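Local coordinates for CT021 (Chlamydia trachomatis serovar L2, PDB 6UXD), which is of unknown function but belongs to the clan of the lipoprotein-handling proteins LolA and LolB, so a related role is possible, at residues E179-T187 with I198-Q206; I148-W159 with K169-N177. One frame throughout, in Å; residues are numbered along the deposited sequence.

Interaction 1: residues E179-T187 with I198-Q206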
loop_
_atom_site.group_PDB
_atom_site.type_symbol
_atom_site.label_atom_id
_atom_site.label_comp_id
_atom_site.label_asym_id
_atom_site.label_seq_id
_atom_site.Cartn_x
_atom_site.Cartn_y
_atom_site.Cartn_z
ATOM N N GLU A 179 9.597 -9.065 10.103
ATOM C CA GLU A 179 9.091 -7.714 10.348
ATOM C C GLU A 179 9.798 -6.654 9.518
ATOM O O GLU A 179 9.294 -5.533 9.403
ATOM C CB GLU A 179 9.214 -7.378 11.840
ATOM C CG GLU A 179 8.238 -8.218 12.691
ATOM C CD GLU A 179 8.592 -8.297 14.172
ATOM O OE1 GLU A 179 9.273 -7.384 14.696
ATOM O OE2 GLU A 179 8.177 -9.290 14.811
ATOM N N ARG A 180 10.945 -6.977 8.931
ATOM C CA ARG A 180 11.602 -6.034 8.055
ATOM C C ARG A 180 10.787 -5.786 6.794
ATOM O O ARG A 180 10.987 -4.767 6.126
ATOM C CB ARG A 180 12.997 -6.567 7.747
ATOM C CG ARG A 180 13.828 -5.676 6.907
ATOM C CD ARG A 180 14.353 -4.493 7.689
ATOM N NE ARG A 180 14.959 -3.559 6.744
ATOM C CZ ARG A 180 14.291 -2.609 6.102
ATOM N NH1 ARG A 180 12.974 -2.428 6.328
ATOM N NH2 ARG A 180 14.946 -1.834 5.247
ATOM N N LEU A 181 9.847 -6.669 6.468
ATOM C CA LEU A 181 8.981 -6.499 5.306
ATOM C C LEU A 181 7.619 -6.046 5.830
ATOM O O LEU A 181 6.783 -6.873 6.205
ATOM C CB LEU A 181 8.860 -7.789 4.510
ATOM C CG LEU A 181 10.104 -8.244 3.746
ATOM C CD1 LEU A 181 9.837 -9.623 3.101
ATOM C CD2 LEU A 181 10.507 -7.218 2.690
ATOM N N ALA A 182 7.388 -4.729 5.816
ATOM C CA ALA A 182 6.277 -4.150 6.562
ATOM C C ALA A 182 4.992 -4.042 5.752
ATOM O O ALA A 182 3.914 -3.950 6.349
ATOM C CB ALA A 182 6.669 -2.764 7.084
ATOM N N PHE A 183 5.074 -4.073 4.420
ATOM C CA PHE A 183 3.872 -4.019 3.603
ATOM C C PHE A 183 3.178 -5.377 3.517
ATOM O O PHE A 183 3.814 -6.428 3.640
ATOM C CB PHE A 183 4.194 -3.554 2.198
ATOM C CG PHE A 183 4.553 -2.110 2.101
ATOM C CD1 PHE A 183 3.564 -1.150 2.030
ATOM C CD2 PHE A 183 5.873 -1.716 2.041
ATOM C CE1 PHE A 183 3.884 0.183 1.904
ATOM C CE2 PHE A 183 6.208 -0.395 1.919
ATOM C CZ PHE A 183 5.204 0.573 1.854
ATOM N N PRO A 184 1.874 -5.380 3.286
ATOM C CA PRO A 184 1.152 -6.648 3.204
ATOM C C PRO A 184 1.575 -7.460 1.987
ATOM O O PRO A 184 2.008 -6.921 0.966
ATOM C CB PRO A 184 -0.315 -6.216 3.109
ATOM C CG PRO A 184 -0.270 -4.823 2.593
ATOM C CD PRO A 184 0.989 -4.216 3.106
ATOM N N LEU A 185 1.476 -8.782 2.132
ATOM C CA LEU A 185 1.696 -9.706 1.014
ATOM C C LEU A 185 0.443 -9.940 0.191
ATOM O O LEU A 185 0.534 -10.267 -1.001
ATOM C CB LEU A 185 2.171 -11.061 1.534
ATOM C CG LEU A 185 3.472 -11.079 2.322
ATOM C CD1 LEU A 185 3.646 -12.425 3.011
ATOM C CD2 LEU A 185 4.626 -10.772 1.383
ATOM N N TRP A 186 -0.721 -9.795 0.808
ATOM C CA TRP A 186 -1.968 -10.289 0.240
ATOM C C TRP A 186 -3.117 -9.766 1.092
ATOM O O TRP A 186 -3.058 -9.834 2.322
ATOM C CB TRP A 186 -1.937 -11.807 0.222
ATOM C CG TRP A 186 -3.076 -12.528 -0.434
ATOM C CD1 TRP A 186 -4.252 -12.915 0.137
ATOM C CD2 TRP A 186 -3.094 -13.016 -1.770
ATOM N NE1 TRP A 186 -5.013 -13.614 -0.780
ATOM C CE2 TRP A 186 -4.325 -13.673 -1.963
ATOM C CE3 TRP A 186 -2.197 -12.935 -2.839
ATOM C CZ2 TRP A 186 -4.674 -14.256 -3.180
ATOM C CZ3 TRP A 186 -2.547 -13.503 -4.040
ATOM C CH2 TRP A 186 -3.767 -14.161 -4.205
ATOM N N THR A 187 -4.146 -9.222 0.458
ATOM C CA THR A 187 -5.314 -8.721 1.172
ATOM C C THR A 187 -6.580 -9.238 0.510
ATOM O O THR A 187 -6.744 -9.117 -0.705
ATOM C CB THR A 187 -5.304 -7.192 1.202
ATOM O OG1 THR A 187 -4.072 -6.752 1.783
ATOM C CG2 THR A 187 -6.478 -6.660 2.021
ATOM N N ILE A 198 -6.390 -7.929 -3.260
ATOM C CA ILE A 198 -5.326 -7.003 -3.613
ATOM C C ILE A 198 -4.030 -7.757 -3.378
ATOM O O ILE A 198 -3.736 -8.176 -2.248
ATOM C CB ILE A 198 -5.373 -5.706 -2.799
ATOM C CG1 ILE A 198 -6.708 -4.985 -3.015
ATOM C CG2 ILE A 198 -4.230 -4.785 -3.209
ATOM C CD1 ILE A 198 -7.587 -4.999 -1.805
ATOM N N LYS A 199 -3.286 -7.955 -4.456
ATOM C CA LYS A 199 -2.091 -8.783 -4.479
ATOM C C LYS A 199 -0.860 -7.890 -4.482
ATOM O O LYS A 199 -0.810 -6.887 -5.198
ATOM C CB LYS A 199 -2.135 -9.691 -5.716
ATOM C CG LYS A 199 -0.918 -10.573 -5.963
ATOM C CD LYS A 199 -1.166 -11.551 -7.131
ATOM C CE LYS A 199 0.145 -12.194 -7.637
ATOM N NZ LYS A 199 -0.064 -13.091 -8.828
ATOM N N THR A 200 0.131 -8.238 -3.667
ATOM C CA THR A 200 1.410 -7.536 -3.690
ATOM C C THR A 200 2.351 -8.287 -4.623
ATOM O O THR A 200 2.699 -9.446 -4.361
ATOM C CB THR A 200 2.017 -7.428 -2.299
ATOM O OG1 THR A 200 1.047 -6.870 -1.406
ATOM C CG2 THR A 200 3.239 -6.527 -2.335
ATOM N N ILE A 201 2.736 -7.642 -5.717
ATOM C CA ILE A 201 3.512 -8.328 -6.744
ATOM C C ILE A 201 4.996 -8.032 -6.641
ATOM O O ILE A 201 5.803 -8.802 -7.185
ATOM C CB ILE A 201 2.982 -7.993 -8.151
ATOM C CG1 ILE A 201 3.137 -6.496 -8.474
ATOM C CG2 ILE A 201 1.533 -8.393 -8.242
ATOM C CD1 ILE A 201 2.579 -6.097 -9.857
ATOM N N GLU A 202 5.387 -6.971 -5.933
ATOM C CA GLU A 202 6.795 -6.688 -5.705
ATOM C C GLU A 202 6.919 -5.889 -4.423
ATOM O O GLU A 202 6.053 -5.066 -4.126
ATOM C CB GLU A 202 7.409 -5.916 -6.875
ATOM C CG GLU A 202 8.933 -5.800 -6.803
ATOM C CD GLU A 202 9.545 -5.083 -8.007
ATOM O OE1 GLU A 202 9.304 -5.530 -9.141
ATOM O OE2 GLU A 202 10.258 -4.060 -7.813
ATOM N N MET A 203 7.952 -6.179 -3.635
ATOM C CA MET A 203 8.299 -5.318 -2.513
ATOM C C MET A 203 9.807 -5.375 -2.329
ATOM O O MET A 203 10.477 -6.313 -2.778
ATOM C CB MET A 203 7.566 -5.716 -1.213
ATOM C CG MET A 203 7.788 -7.138 -0.801
ATOM S SD MET A 203 6.990 -7.694 0.717
ATOM C CE MET A 203 5.233 -7.410 0.435
ATOM N N GLY A 204 10.340 -4.346 -1.677
ATOM C CA GLY A 204 11.757 -4.301 -1.411
ATOM C C GLY A 204 12.233 -3.093 -0.623
ATOM O O GLY A 204 11.503 -2.512 0.196
ATOM N N HIS A 205 13.498 -2.748 -0.847
ATOM C CA HIS A 205 14.205 -1.765 -0.048
ATOM C C HIS A 205 15.065 -0.907 -0.960
ATOM O O HIS A 205 15.343 -1.271 -2.110
ATOM C CB HIS A 205 15.090 -2.435 1.002
ATOM C CG HIS A 205 14.408 -3.519 1.771
ATOM N ND1 HIS A 205 13.379 -3.272 2.655
ATOM C CD2 HIS A 205 14.613 -4.859 1.800
ATOM C CE1 HIS A 205 12.988 -4.408 3.203
ATOM N NE2 HIS A 205 13.716 -5.386 2.698
ATOM N N GLN A 206 15.487 0.242 -0.418
ATOM C CA GLN A 206 16.456 1.132 -1.057
ATOM C C GLN A 206 15.921 1.712 -2.351
ATOM O O GLN A 206 16.677 1.925 -3.293
ATOM C CB GLN A 206 17.784 0.423 -1.341
ATOM C CG GLN A 206 18.460 -0.168 -0.119
ATOM C CD GLN A 206 19.649 -1.058 -0.479
ATOM O OE1 GLN A 206 20.774 -0.824 -0.024
ATOM N NE2 GLN A 206 19.397 -2.097 -1.293
HETATM O O HOH W 1 1.197 -11.395 -3.352
HETATM O O HOH W 2 -1.786 -6.884 -0.724
#

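Interaction 2: residues I148-W159 with K169-N177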
loop_
_atom_site.group_PDB
_atom_site.type_symbol
_atom_site.label_atom_id
_atom_site.label_comp_id
_atom_site.label_asym_id
_atom_site.label_seq_id
_atom_site.Cartn_x
_atom_site.Cartn_y
_atom_site.Cartn_z
ATOM N N ILE A 148 2.816 -14.349 -1.867
ATOM C CA ILE A 148 2.082 -15.067 -0.819
ATOM C C ILE A 148 2.684 -16.431 -0.511
ATOM O O ILE A 148 2.307 -17.053 0.498
ATOM C CB ILE A 148 0.589 -15.178 -1.194
ATOM C CG1 ILE A 148 -0.289 -15.374 0.069
ATOM C CG2 ILE A 148 0.323 -16.320 -2.186
ATOM C CD1 ILE A 148 0.115 -14.475 1.261
ATOM N N THR A 149 3.658 -16.901 -1.318
ATOM C CA THR A 149 4.403 -18.110 -0.956
ATOM C C THR A 149 5.486 -17.827 0.083
ATOM O O THR A 149 6.085 -18.767 0.618
ATOM C CB THR A 149 5.048 -18.777 -2.204
ATOM O OG1 THR A 149 5.920 -17.855 -2.872
ATOM C CG2 THR A 149 3.992 -19.240 -3.169
ATOM N N LEU A 150 5.759 -16.568 0.399
ATOM C CA LEU A 150 6.669 -16.304 1.501
ATOM C C LEU A 150 6.052 -16.715 2.851
ATOM O O LEU A 150 4.832 -16.700 3.019
ATOM C CB LEU A 150 7.048 -14.827 1.554
ATOM C CG LEU A 150 7.843 -14.310 0.355
ATOM C CD1 LEU A 150 7.958 -12.824 0.441
ATOM C CD2 LEU A 150 9.227 -14.988 0.297
ATOM N N PRO A 151 6.885 -17.097 3.818
ATOM C CA PRO A 151 6.389 -17.375 5.173
ATOM C C PRO A 151 5.596 -16.203 5.732
ATOM O O PRO A 151 6.083 -15.077 5.794
ATOM C CB PRO A 151 7.673 -17.608 5.974
ATOM C CG PRO A 151 8.665 -18.124 4.945
ATOM C CD PRO A 151 8.344 -17.318 3.702
ATOM N N SER A 152 4.372 -16.482 6.176
ATOM C CA SER A 152 3.442 -15.414 6.491
ATOM C C SER A 152 2.593 -15.793 7.695
ATOM O O SER A 152 2.545 -16.953 8.126
ATOM C CB SER A 152 2.538 -15.110 5.304
ATOM O OG SER A 152 1.660 -16.207 5.034
ATOM N N SER A 153 1.912 -14.785 8.217
ATOM C CA SER A 153 0.852 -14.966 9.197
ATOM C C SER A 153 -0.313 -14.056 8.832
ATOM O O SER A 153 -0.142 -13.030 8.165
ATOM C CB SER A 153 1.374 -14.703 10.587
ATOM O OG SER A 153 2.286 -15.730 10.903
ATOM N N ALA A 154 -1.513 -14.479 9.224
ATOM C CA ALA A 154 -2.722 -13.803 8.803
ATOM C C ALA A 154 -3.232 -12.925 9.941
ATOM O O ALA A 154 -3.022 -13.222 11.114
ATOM C CB ALA A 154 -3.802 -14.797 8.396
ATOM N N TRP A 155 -3.919 -11.855 9.567
ATOM C CA TRP A 155 -4.416 -10.861 10.500
ATOM C C TRP A 155 -5.829 -10.503 10.071
ATOM O O TRP A 155 -6.059 -10.177 8.904
ATOM C CB TRP A 155 -3.503 -9.628 10.506
ATOM C CG TRP A 155 -2.105 -9.961 10.937
ATOM C CD1 TRP A 155 -1.138 -10.551 10.176
ATOM C CD2 TRP A 155 -1.537 -9.779 12.234
ATOM N NE1 TRP A 155 -0.003 -10.731 10.919
ATOM C CE2 TRP A 155 -0.216 -10.249 12.180
ATOM C CE3 TRP A 155 -2.021 -9.259 13.441
ATOM C CZ2 TRP A 155 0.626 -10.227 13.282
ATOM C CZ3 TRP A 155 -1.173 -9.213 14.529
ATOM C CH2 TRP A 155 0.132 -9.697 14.446
ATOM N N ILE A 156 -6.773 -10.570 11.001
ATOM C CA ILE A 156 -8.159 -10.264 10.675
ATOM C C ILE A 156 -8.433 -8.795 10.967
ATOM O O ILE A 156 -7.934 -8.227 11.946
ATOM C CB ILE A 156 -9.125 -11.197 11.433
ATOM C CG1 ILE A 156 -10.568 -10.941 11.005
ATOM C CG2 ILE A 156 -8.970 -11.055 12.938
ATOM C CD1 ILE A 156 -10.902 -11.459 9.611
ATOM N N SER A 157 -9.211 -8.177 10.084
ATOM C CA SER A 157 -9.691 -6.822 10.247
ATOM C C SER A 157 -11.153 -6.751 9.812
ATOM O O SER A 157 -11.757 -7.733 9.344
ATOM C CB SER A 157 -8.811 -5.848 9.447
ATOM O OG SER A 157 -8.987 -4.510 9.881
ATOM N N VAL A 158 -11.732 -5.570 9.965
ATOM C CA VAL A 158 -13.095 -5.327 9.512
ATOM C C VAL A 158 -13.200 -3.874 9.096
ATOM O O VAL A 158 -12.650 -2.982 9.750
ATOM C CB VAL A 158 -14.136 -5.686 10.595
ATOM C CG1 VAL A 158 -13.910 -4.867 11.831
ATOM C CG2 VAL A 158 -15.547 -5.483 10.042
ATOM N N TRP A 159 -13.878 -3.652 7.984
ATOM C CA TRP A 159 -14.100 -2.305 7.491
ATOM C C TRP A 159 -15.121 -1.594 8.380
ATOM O O TRP A 159 -16.044 -2.227 8.897
ATOM C CB TRP A 159 -14.614 -2.365 6.060
ATOM C CG TRP A 159 -14.540 -1.091 5.318
ATOM C CD1 TRP A 159 -15.545 -0.190 5.126
ATOM C CD2 TRP A 159 -13.387 -0.556 4.661
ATOM N NE1 TRP A 159 -15.089 0.872 4.381
ATOM C CE2 TRP A 159 -13.767 0.669 4.081
ATOM C CE3 TRP A 159 -12.072 -0.999 4.505
ATOM C CZ2 TRP A 159 -12.878 1.457 3.357
ATOM C CZ3 TRP A 159 -11.194 -0.220 3.784
ATOM C CH2 TRP A 159 -11.599 0.995 3.218
ATOM N N LYS A 169 -17.566 -5.175 6.330
ATOM C CA LYS A 169 -17.090 -6.404 5.703
ATOM C C LYS A 169 -15.765 -6.884 6.301
ATOM O O LYS A 169 -14.901 -6.089 6.691
ATOM C CB LYS A 169 -16.941 -6.188 4.198
ATOM C CG LYS A 169 -18.277 -6.085 3.466
ATOM C CD LYS A 169 -19.154 -7.293 3.792
ATOM C CE LYS A 169 -20.216 -7.550 2.746
ATOM N NZ LYS A 169 -20.847 -8.879 2.974
ATOM N N ASN A 170 -15.608 -8.211 6.359
ATOM C CA ASN A 170 -14.428 -8.814 6.962
ATOM C C ASN A 170 -13.229 -8.745 6.010
ATOM O O ASN A 170 -13.368 -8.839 4.783
ATOM C CB ASN A 170 -14.714 -10.267 7.358
ATOM C CG ASN A 170 -15.745 -10.381 8.460
ATOM O OD1 ASN A 170 -16.739 -11.093 8.324
ATOM N ND2 ASN A 170 -15.510 -9.687 9.562
ATOM N N ILE A 171 -12.052 -8.554 6.592
ATOM C CA ILE A 171 -10.801 -8.398 5.857
ATOM C C ILE A 171 -9.783 -9.371 6.431
ATOM O O ILE A 171 -9.727 -9.592 7.648
ATOM C CB ILE A 171 -10.256 -6.961 5.943
ATOM C CG1 ILE A 171 -11.316 -5.960 5.486
ATOM C CG2 ILE A 171 -9.016 -6.800 5.071
ATOM C CD1 ILE A 171 -10.913 -4.525 5.682
ATOM N N LEU A 172 -8.988 -9.971 5.557
ATOM C CA LEU A 172 -7.907 -10.839 5.994
ATOM C C LEU A 172 -6.638 -10.367 5.297
ATOM O O LEU A 172 -6.598 -10.265 4.061
ATOM C CB LEU A 172 -8.239 -12.305 5.703
ATOM C CG LEU A 172 -7.531 -13.366 6.548
ATOM C CD1 LEU A 172 -7.488 -13.072 8.039
ATOM C CD2 LEU A 172 -8.206 -14.708 6.295
ATOM N N ILE A 173 -5.621 -10.038 6.090
ATOM C CA ILE A 173 -4.393 -9.424 5.591
ATOM C C ILE A 173 -3.228 -10.306 6.011
ATOM O O ILE A 173 -3.141 -10.713 7.177
ATOM C CB ILE A 173 -4.196 -7.989 6.129
ATOM C CG1 ILE A 173 -5.503 -7.209 6.019
ATOM C CG2 ILE A 173 -3.097 -7.274 5.350
ATOM C CD1 ILE A 173 -5.378 -5.705 6.210
ATOM N N TYR A 174 -2.313 -10.566 5.077
ATOM C CA TYR A 174 -1.174 -11.426 5.348
ATOM C C TYR A 174 0.100 -10.587 5.330
ATOM O O TYR A 174 0.301 -9.776 4.428
ATOM C CB TYR A 174 -1.095 -12.583 4.333
ATOM C CG TYR A 174 -2.309 -13.491 4.332
ATOM C CD1 TYR A 174 -3.488 -13.117 3.699
ATOM C CD2 TYR A 174 -2.281 -14.717 4.975
ATOM C CE1 TYR A 174 -4.613 -13.956 3.710
ATOM C CE2 TYR A 174 -3.388 -15.563 4.976
ATOM C CZ TYR A 174 -4.545 -15.175 4.359
ATOM O OH TYR A 174 -5.610 -16.044 4.417
ATOM N N PHE A 175 0.944 -10.788 6.334
ATOM C CA PHE A 175 2.230 -10.127 6.427
ATOM C C PHE A 175 3.315 -11.178 6.582
ATOM O O PHE A 175 3.109 -12.226 7.204
ATOM C CB PHE A 175 2.318 -9.146 7.619
ATOM C CG PHE A 175 1.437 -7.951 7.481
ATOM C CD1 PHE A 175 1.861 -6.838 6.779
ATOM C CD2 PHE A 175 0.179 -7.926 8.074
ATOM C CE1 PHE A 175 1.041 -5.708 6.666
ATOM C CE2 PHE A 175 -0.640 -6.811 7.960
ATOM C CZ PHE A 175 -0.205 -5.702 7.249
ATOM N N SER A 176 4.476 -10.853 6.022
ATOM C CA SER A 176 5.661 -11.677 6.165
ATOM C C SER A 176 5.998 -11.857 7.631
ATOM O O SER A 176 5.834 -10.943 8.445
ATOM C CB SER A 176 6.850 -11.028 5.438
ATOM O OG SER A 176 8.076 -11.603 5.879
ATOM N N ASN A 177 6.488 -13.049 7.972
ATOM C CA ASN A 177 6.949 -13.262 9.334
ATOM C C ASN A 177 8.193 -12.447 9.638
ATOM O O ASN A 177 8.588 -12.350 10.806
ATOM C CB ASN A 177 7.222 -14.751 9.569
ATOM C CG ASN A 177 5.940 -15.598 9.529
ATOM O OD1 ASN A 177 4.874 -15.121 9.901
ATOM N ND2 ASN A 177 6.058 -16.861 9.104
HETATM O O HOH W 3 8.440 -13.959 4.748
HETATM O O HOH W 4 2.808 -11.727 10.070
#

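Interaction 1: residues E179-T187 with I198-Q206
M203 is the chief bump: its side chain stands off strand 196-204 and enters the hollow that opens where L181 to L185 draws away from the partner backbone. CG sits between the backbone N and the carbonyl carbon (chi1 56°), the chain runs straight through chi2 and then bends, bringing the methyl against the loop. CE of M203 comes to 3.5 Å from L185 CD2 and 3.3 Å from P184 O, with F183 CB bordering the same hollow. One atom back, SD of M203 lies 4.1 Å from L181 CD2, and both leucines cross the methionine at about a right angle.

That same methyl of L181, CD2, is shared: it also lies 3.7 Å from NE2 of H205. R180 finishes this end: its chain is bent at chi2, and one face of the guanidinium lies over ND1 of H205, the planes 41° apart. That meeting is not a hydrogen bond; D20 holds both groups, by a salt bridge to R180 NH1 and a hydrogen bond from H205 ND1.

Toward the hairpin's turn the backbones close up. I198 N donates to T187 O (2.8 Å), and T187 N returns the bond to I198 O. On the W186 side of the sheet, CG of K199 passes obliquely by the indole, 3.9 Å from CZ3 of W186, before its amine goes on to E146. Between the two regimes stands T200, whose OG1 donates to P184 O at 2.6 Å from above the carbonyl plane, 43° out of it. A water linking L185 O to T200 O, and another donating to I198 O and T200 OG1, add to the seam. Regular strand bonds thus hold the turn end, whereas the loop end rests on thioether packing and on D20, whose charge probably steadies R180 beside H205.

Interaction 2: residues I148-W159 with K169-N177
From S152-S176 to V158-N170 the two strands pair without a break as an antiparallel hairpin, their axes 4.4 Å apart at closest and their directions 150° apart, with N177 N to P151 O and W159 N to K169 O continuing the bonds beyond the strand ends. W155 and F175 form an offset edge-to-face pair on one face: the edge of F175 points to the five-membered ring of W155, with centroids 5.5 Å apart and planes at 76°. A water accepts from W155 NE1 and donates to F175 O, helping to fix the indole's rotation. Also on this face, at the strand end, S153 OG donates to N177 OD1 (2.8 Å), in the carbonyl plane and on a lone pair. Toward the other end, I171 CD1 meets the edge of the W159 ring, 3.9 Å from CE3.

Strand 118-122 pairs with 152-158, and 186-189 with 170-176, so the hairpin is flanked by a further antiparallel strand on each side, consistent with the curved antiparallel sheet of the LolA/LolB clan. On the opposite face, A154 CB touches the Y174 ring 3.5 Å from CE2, while CD1 of I148 packs on Y174 CB; the tyrosine's hydroxyl bonds to H125 N.

The two interactions are successive hairpins in the chain, centred 11 Å apart, and Y174 stitches them edge to edge. Its carbonyl O lies 2.8 Å from L185 N and its N lies 2.9 Å from W186 O, both probable hydrogen bonds, so strand 170-176 of interaction 2 is the sheet neighbour of strand 186-189 in interaction 1. The rings of Y174 and W186 also meet, with planes about 75° apart, and I148 reaches W186. On the other face F175 extends past its own hairpin: CE1 comes within 3.4 Å of A182 O and 3.5 Å of P184 N, backing the loop into which M203 inserts.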